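Local coordinates for cell wall surface anchor family protein (Streptococcus agalactiae serogroup V, PDB 3TXA), which forms the adhesive tip pilin of the pilus of this Gram-positive bacterium and probably mediates attachment to host cells, at residues G232-V237 with T263-N268. Sequence-based numbering, arbitrary orientation.
Sequences GTEATV and TATTHN. With CD (cadmium ion), chain F.
With chi1 at 56°, Thr-266 holds OG1 between its own backbone N and carbonyl carbon, facing the carbonyl of Thr-233; in Thr-236 and Thr-263 the hydroxyl lies anti to the carbonyl carbon, and the two oxygens converge. Thr-266 OG1 donates to Thr-233 O at 3.0 Å in the carbonyl plane, on a lone pair. Thr-233 O accepts a second bond, straight at hydrogen (164°), from Thr-266 N, which stands above that plane. Across the contact, the bonds of Gly-232 N to Thr-266 OG1 and His-267 O are weak. Further along, regular antiparallel pairing takes over: Ala-235 N to Ala-264 O 3.0 Å and Ala-264 N to Ala-235 O 3.1 Å. On the opposite face from these alanines, Thr-236 OG1 and Thr-263 OG1 hydrogen-bond at 3.1 Å, while the extended Glu-234 rests CG and OE2 on Thr-263 CG2, OE2 at 3.6 Å. Strand 234-242 is central in a three-stranded antiparallel sheet within the von Willebrand factor A region, and 261-265 is an edge strand. The side chain of His-267 leaves the backbone away from 232-237, and NE2 binds cadmium at 2.2 Å, alongside Glu-293 and two waters. The chemistry thus implies that Thr-266 extends polar pairing past the strand end, just before the metal-binding histidine.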
# COMPACT_ATOMS: atom_id res chain seq x y z
N GLY A 232 0.39 11.74 14.73
CA GLY A 232 0.87 13.10 14.80
C GLY A 232 0.31 13.92 15.93
O GLY A 232 0.49 15.12 15.95
N THR A 233 -0.33 13.29 16.89
CA THR A 233 -0.88 14.02 18.02
C THR A 233 -0.15 13.60 19.31
O THR A 233 0.63 12.64 19.33
CB THR A 233 -2.40 13.73 18.16
OG1 THR A 233 -2.60 12.32 18.47
CG2 THR A 233 -3.14 14.07 16.88
N GLU A 234 -0.44 14.32 20.39
CA GLU A 234 0.18 14.08 21.67
C GLU A 234 -0.46 12.85 22.27
O GLU A 234 -1.68 12.73 22.26
CB GLU A 234 -0.06 15.26 22.60
CG GLU A 234 1.17 15.67 23.34
CD GLU A 234 0.91 16.75 24.37
OE1 GLU A 234 1.56 17.83 24.30
OE2 GLU A 234 0.05 16.52 25.25
N ALA A 235 0.38 11.97 22.80
CA ALA A 235 -0.02 10.72 23.46
C ALA A 235 0.77 10.54 24.79
O ALA A 235 1.93 11.02 24.91
CB ALA A 235 0.24 9.53 22.56
N THR A 236 0.15 9.85 25.75
CA THR A 236 0.80 9.55 27.03
C THR A 236 0.87 8.03 27.22
O THR A 236 -0.01 7.30 26.76
CB THR A 236 0.03 10.28 28.15
OG1 THR A 236 0.01 11.69 27.88
CG2 THR A 236 0.65 10.06 29.51
N VAL A 237 1.90 7.51 27.85
CA VAL A 237 1.94 6.09 28.21
C VAL A 237 2.46 5.99 29.63
O VAL A 237 3.12 6.89 30.10
CB VAL A 237 2.87 5.26 27.32
CG1 VAL A 237 2.31 5.12 25.94
CG2 VAL A 237 4.24 5.86 27.26
N THR A 263 5.05 11.71 27.83
CA THR A 263 4.16 12.44 26.94
C THR A 263 4.96 13.00 25.76
O THR A 263 5.94 13.72 25.95
CB THR A 263 3.42 13.53 27.69
OG1 THR A 263 2.68 12.91 28.73
CG2 THR A 263 2.45 14.31 26.79
N ALA A 264 4.56 12.63 24.55
CA ALA A 264 5.25 13.07 23.36
C ALA A 264 4.28 13.23 22.20
O ALA A 264 3.20 12.67 22.20
CB ALA A 264 6.32 12.13 23.01
N THR A 265 4.67 14.06 21.24
CA THR A 265 4.03 14.10 19.95
C THR A 265 4.57 12.94 19.13
O THR A 265 5.76 12.70 19.10
CB THR A 265 4.25 15.44 19.31
OG1 THR A 265 3.74 16.43 20.23
CG2 THR A 265 3.51 15.57 17.95
N THR A 266 3.66 12.16 18.55
CA THR A 266 4.02 10.97 17.82
C THR A 266 4.32 11.41 16.40
O THR A 266 3.88 12.47 15.96
CB THR A 266 2.81 9.95 17.84
OG1 THR A 266 1.61 10.58 17.31
CG2 THR A 266 2.54 9.50 19.27
N HIS A 267 5.07 10.61 15.67
CA HIS A 267 5.20 10.86 14.26
C HIS A 267 3.79 10.74 13.56
O HIS A 267 2.96 9.90 13.93
CB HIS A 267 6.19 9.88 13.66
CG HIS A 267 7.61 10.09 14.12
ND1 HIS A 267 8.23 11.32 14.10
CD2 HIS A 267 8.55 9.20 14.55
CE1 HIS A 267 9.48 11.18 14.53
NE2 HIS A 267 9.70 9.91 14.80
N ASN A 268 3.52 11.58 12.56
CA ASN A 268 2.34 11.38 11.78
C ASN A 268 2.53 10.28 10.75
O ASN A 268 2.90 10.56 9.64
CB ASN A 268 1.91 12.68 11.11
CG ASN A 268 0.48 12.61 10.64
OD1 ASN A 268 -0.16 11.57 10.78
ND2 ASN A 268 -0.03 13.69 10.09
CD CD F . 11.55 9.10 15.77
O HOH W 1 12.13 7.62 14.30
O HOH W 2 11.17 10.82 16.82